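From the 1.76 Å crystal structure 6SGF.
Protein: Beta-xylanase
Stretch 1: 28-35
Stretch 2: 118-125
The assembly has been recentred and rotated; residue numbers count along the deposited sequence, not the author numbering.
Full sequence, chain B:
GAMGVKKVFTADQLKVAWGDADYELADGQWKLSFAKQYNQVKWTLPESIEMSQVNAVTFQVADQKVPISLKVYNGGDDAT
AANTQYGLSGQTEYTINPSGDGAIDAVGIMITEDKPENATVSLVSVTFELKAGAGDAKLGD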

ATOM      1  N   GLY B  28      -5.922  -6.154  -4.741  1.00 17.57           N
ATOM      2  CA  GLY B  28      -5.319  -5.470  -3.625  1.00 20.14           C
ATOM      3  C   GLY B  28      -5.828  -4.062  -3.360  1.00 19.20           C
ATOM      4  O   GLY B  28      -5.277  -3.378  -2.506  1.00 16.49           O
ATOM      5  N   GLN B  29      -6.879  -3.622  -4.046  1.00 18.57           N
ATOM      6  CA  GLN B  29      -7.444  -2.291  -3.852  1.00 17.91           C
ATOM      7  C   GLN B  29      -8.934  -2.371  -3.541  1.00 20.11           C
ATOM      8  O   GLN B  29      -9.633  -3.284  -3.972  1.00 15.40           O
ATOM      9  CB  GLN B  29      -7.240  -1.437  -5.110  1.00 14.96           C
ATOM     10  CG  GLN B  29      -5.763  -1.295  -5.442  1.00 15.88           C
ATOM     11  CD  GLN B  29      -5.510  -0.459  -6.686  1.00 14.96           C
ATOM     12  OE1 GLN B  29      -6.439  -0.160  -7.450  1.00 17.62           O
ATOM     13  NE2 GLN B  29      -4.244  -0.117  -6.912  1.00 13.82           N
ATOM     14  N   TRP B  30      -9.423  -1.403  -2.777  1.00 15.32           N
ATOM     15  CA  TRP B  30     -10.859  -1.282  -2.572  1.00 14.99           C
ATOM     16  C   TRP B  30     -11.415  -0.514  -3.770  1.00 17.08           C
ATOM     17  O   TRP B  30     -11.142   0.681  -3.915  1.00 16.86           O
ATOM     18  CB  TRP B  30     -11.161  -0.565  -1.256  1.00 16.14           C
ATOM     19  CG  TRP B  30     -11.221  -1.452  -0.048  1.00 14.44           C
ATOM     20  CD1 TRP B  30     -10.359  -1.458   1.012  1.00 17.10           C
ATOM     21  CD2 TRP B  30     -12.186  -2.476   0.213  1.00 16.42           C
ATOM     22  NE1 TRP B  30     -10.740  -2.410   1.931  1.00 20.63           N
ATOM     23  CE2 TRP B  30     -11.852  -3.057   1.456  1.00 17.90           C
ATOM     24  CE3 TRP B  30     -13.300  -2.966  -0.491  1.00 18.36           C
ATOM     25  CZ2 TRP B  30     -12.595  -4.102   2.018  1.00 18.11           C
ATOM     26  CZ3 TRP B  30     -14.038  -4.008   0.072  1.00 18.66           C
ATOM     27  CH2 TRP B  30     -13.689  -4.550   1.320  1.00 15.83           C
ATOM     28  N   LYS B  31     -12.186  -1.200  -4.631  1.00 15.68           N
ATOM     29  CA  LYS B  31     -12.749  -0.617  -5.842  1.00 18.49           C
ATOM     30  C   LYS B  31     -14.172  -0.155  -5.534  1.00 18.53           C
ATOM     31  O   LYS B  31     -15.006  -0.945  -5.085  1.00 18.71           O
ATOM     32  CB  LYS B  31     -12.719  -1.612  -7.009  1.00 20.84           C
ATOM     33  CG  LYS B  31     -11.285  -2.094  -7.344  1.00 20.00           C
ATOM     34  CD  LYS B  31     -11.054  -2.485  -8.773  1.00 33.35           C
ATOM     35  CE  LYS B  31      -9.579  -2.846  -8.982  1.00 26.50           C
ATOM     36  NZ  LYS B  31      -8.753  -1.685  -9.294  1.00 33.89           N
ATOM     37  N   LEU B  32     -14.428   1.136  -5.715  1.00 15.54           N
ATOM     38  CA  LEU B  32     -15.677   1.726  -5.282  1.00 15.97           C
ATOM     39  C   LEU B  32     -16.459   2.265  -6.471  1.00 19.32           C
ATOM     40  O   LEU B  32     -15.876   2.768  -7.448  1.00 15.96           O
ATOM     41  CB  LEU B  32     -15.437   2.866  -4.280  1.00 17.79           C
ATOM     42  CG  LEU B  32     -14.423   2.612  -3.171  1.00 25.32           C
ATOM     43  CD1 LEU B  32     -14.236   3.915  -2.381  1.00 31.21           C
ATOM     44  CD2 LEU B  32     -14.812   1.464  -2.278  1.00 19.39           C
ATOM     45  N   SER B  33     -17.787   2.162  -6.362  1.00 17.28           N
ATOM     46  CA  SER B  33     -18.701   2.730  -7.336  1.00 20.22           C
ATOM     47  C   SER B  33     -19.825   3.458  -6.602  1.00 21.43           C
ATOM     48  O   SER B  33     -20.430   2.906  -5.681  1.00 20.52           O
ATOM     49  CB  SER B  33     -19.285   1.648  -8.256  1.00 23.79           C
ATOM     50  OG  SER B  33     -19.786   2.278  -9.407  1.00 34.56           O
ATOM     51  N   PHE B  34     -20.125   4.671  -7.043  1.00 22.52           N
ATOM     52  CA  PHE B  34     -21.096   5.508  -6.350  1.00 16.77           C
ATOM     53  C   PHE B  34     -22.271   5.796  -7.274  1.00 23.02           C
ATOM     54  O   PHE B  34     -22.085   6.260  -8.403  1.00 26.07           O
ATOM     55  CB  PHE B  34     -20.506   6.834  -5.915  1.00 20.74           C
ATOM     56  CG  PHE B  34     -19.231   6.730  -5.153  1.00 17.18           C
ATOM     57  CD1 PHE B  34     -18.020   6.804  -5.828  1.00 20.72           C
ATOM     58  CD2 PHE B  34     -19.239   6.640  -3.786  1.00 18.15           C
ATOM     59  CE1 PHE B  34     -16.825   6.731  -5.137  1.00 20.05           C
ATOM     60  CE2 PHE B  34     -18.049   6.594  -3.072  1.00 20.31           C
ATOM     61  CZ  PHE B  34     -16.838   6.657  -3.765  1.00 16.87           C
ATOM     62  N   ALA B  35     -23.473   5.536  -6.798  1.00 21.97           N
ATOM     63  CA  ALA B  35     -24.659   5.732  -7.608  1.00 22.33           C
ATOM     64  C   ALA B  35     -25.431   6.996  -7.263  1.00 26.65           C
ATOM     65  O   ALA B  35     -26.118   7.541  -8.136  1.00 26.61           O
ATOM     66  CB  ALA B  35     -25.577   4.518  -7.432  1.00 28.40           C
ATOM     67  N   ASN B 118     -20.735   6.990 -14.013  1.00 32.92           N
ATOM     68  CA  ASN B 118     -19.414   6.345 -14.048  1.00 31.01           C
ATOM     69  C   ASN B 118     -18.503   6.929 -12.970  1.00 23.37           C
ATOM     70  O   ASN B 118     -17.345   7.297 -13.209  1.00 25.51           O
ATOM     71  CB  ASN B 118     -18.772   6.465 -15.430  1.00 32.23           C
ATOM     72  CG  ASN B 118     -19.592   5.772 -16.526  1.00 40.38           C
ATOM     73  OD1 ASN B 118     -20.639   5.176 -16.265  1.00 42.50           O
ATOM     74  ND2 ASN B 118     -19.104   5.854 -17.759  1.00 50.50           N
ATOM     75  N   ALA B 119     -19.058   7.054 -11.779  1.00 22.09           N
ATOM     76  CA  ALA B 119     -18.349   7.630 -10.639  1.00 19.74           C
ATOM     77  C   ALA B 119     -17.675   6.494  -9.881  1.00 18.33           C
ATOM     78  O   ALA B 119     -18.333   5.757  -9.148  1.00 19.18           O
ATOM     79  CB  ALA B 119     -19.325   8.378  -9.741  1.00 18.83           C
ATOM     80  N   THR B 120     -16.371   6.330 -10.092  1.00 17.91           N
ATOM     81  CA  THR B 120     -15.625   5.228  -9.506  1.00 18.66           C
ATOM     82  C   THR B 120     -14.262   5.743  -9.052  1.00 18.93           C
ATOM     83  O   THR B 120     -13.750   6.746  -9.561  1.00 16.76           O
ATOM     84  CB  THR B 120     -15.467   4.046 -10.497  1.00 16.36           C
ATOM     85  OG1 THR B 120     -14.733   4.463 -11.645  1.00 22.04           O
ATOM     86  CG2 THR B 120     -16.811   3.522 -10.983  1.00 24.66           C
ATOM     87  N   VAL B 121     -13.676   5.028  -8.092  1.00 14.45           N
ATOM     88  CA  VAL B 121     -12.327   5.310  -7.603  1.00 16.31           C
ATOM     89  C   VAL B 121     -11.856   4.057  -6.872  1.00 17.22           C
ATOM     90  O   VAL B 121     -12.662   3.238  -6.428  1.00 16.56           O
ATOM     91  CB  VAL B 121     -12.287   6.558  -6.682  1.00 14.68           C
ATOM     92  CG1 VAL B 121     -13.074   6.313  -5.370  1.00 17.10           C
ATOM     93  CG2 VAL B 121     -10.851   6.934  -6.375  1.00 18.35           C
ATOM     94  N   SER B 122     -10.541   3.888  -6.773  1.00 14.95           N
ATOM     95  CA  SER B 122      -9.947   2.813  -5.984  1.00 13.57           C
ATOM     96  C   SER B 122      -9.134   3.374  -4.832  1.00 13.80           C
ATOM     97  O   SER B 122      -8.370   4.329  -5.012  1.00 17.17           O
ATOM     98  CB  SER B 122      -9.045   1.948  -6.851  1.00 15.89           C
ATOM     99  OG  SER B 122      -9.794   1.389  -7.891  1.00 17.69           O
ATOM    100  N   LEU B 123      -9.273   2.769  -3.651  1.00 15.46           N
ATOM    101  CA  LEU B 123      -8.446   3.127  -2.508  1.00 14.42           C
ATOM    102  C   LEU B 123      -7.279   2.161  -2.438  1.00 14.76           C
ATOM    103  O   LEU B 123      -7.490   0.948  -2.368  1.00 17.39           O
ATOM    104  CB  LEU B 123      -9.243   3.102  -1.199  1.00 16.59           C
ATOM    105  CG  LEU B 123      -8.401   3.335   0.060  1.00 15.81           C
ATOM    106  CD1 LEU B 123      -7.873   4.741   0.174  1.00 20.90           C
ATOM    107  CD2 LEU B 123      -9.150   2.975   1.317  1.00 19.44           C
ATOM    108  N   VAL B 124      -6.062   2.707  -2.404  1.00 13.59           N
ATOM    109  CA  VAL B 124      -4.815   1.948  -2.339  1.00 14.23           C
ATOM    110  C   VAL B 124      -4.327   1.796  -0.915  1.00 15.81           C
ATOM    111  O   VAL B 124      -3.971   0.698  -0.477  1.00 13.84           O
ATOM    112  CB  VAL B 124      -3.742   2.651  -3.211  1.00 16.58           C
ATOM    113  CG1 VAL B 124      -2.379   1.962  -3.082  1.00 18.98           C
ATOM    114  CG2 VAL B 124      -4.234   2.773  -4.653  1.00 17.60           C
ATOM    115  N   SER B 125      -4.268   2.893  -0.169  1.00 12.83           N
ATOM    116  CA  SER B 125      -3.708   2.834   1.165  1.00 13.73           C
ATOM    117  C   SER B 125      -4.093   4.095   1.912  1.00 13.95           C
ATOM    118  O   SER B 125      -4.443   5.105   1.299  1.00 12.68           O
ATOM    119  CB  SER B 125      -2.193   2.707   1.121  1.00 15.90           C
ATOM    120  OG  SER B 125      -1.589   3.878   0.612  1.00 15.72           O
TER
HETATM  121  O   HOH W   1      -3.451  -1.456  -2.352  1.00 20.14           O
HETATM  122  O   HOH W   2      -7.514   0.881  -9.538  1.00 31.34           O
HETATM  123  O   HOH W   3     -21.866   6.164 -11.036  1.00 26.67           O

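The two stretches contribute neighbouring antiparallel strands, their directions 160° apart. Backbone hydrogen bonds join them at every second residue. Trp 30 N donates to Leu 123 O (3.1 Å), and Leu 123 N returns a bond to Trp 30 O (2.8 Å). Leu 32 N to Val 121 O (2.8 Å) and Val 121 N to Leu 32 O (3.2 Å) repeat the pattern. Phe 34 N donates to Ala 119 O at 3.0 Å. Water 3 then links Phe 34 O (2.6 Å) to Ala 119 N (3.0 Å), spanning a gap too wide for a direct bond. Water 1 also joins the stretches, donating to both Gly 28 O (2.7 Å) and Val 124 O (2.9 Å).

One face of the sheet carries Trp 30, Leu 32, Phe 34, Ala 119, Val 121 and Leu 123. The chi1 of Leu 32 is m and its chi2 t, which brings CD1 to 4.0 Å from Val 121 CG1. Phe 34, also m at chi1, has chi2 at 93°. Its CE1 lies 3.8 Å from the same Val 121 CG1, which meets the ring at its edge. Val 121 is p, so a single methyl touches both neighbours. The small Ala 119 meets Phe 34 through the two CB atoms, 4.3 Å apart. Trp 30 and Leu 123 approach by their CB atoms at 4.1 Å; the indole end leads away from the partner strand.

The other face is more polar and includes Lys 31, Ser 33, Thr 120 and Ser 122. Lys 31 has chi1 m, an extended middle and chi4 at -87°. Its NZ makes a weak hydrogen bond to Gln 29 OE1 (3.3 Å). Water 2 donates to Gln 29 OE1 (2.6 Å) and hydrogen-bonds Ser 122 OG (2.9 Å), bridging the strands. Ser 33 is t, with OG 3.6 Å from Thr 120 CG2.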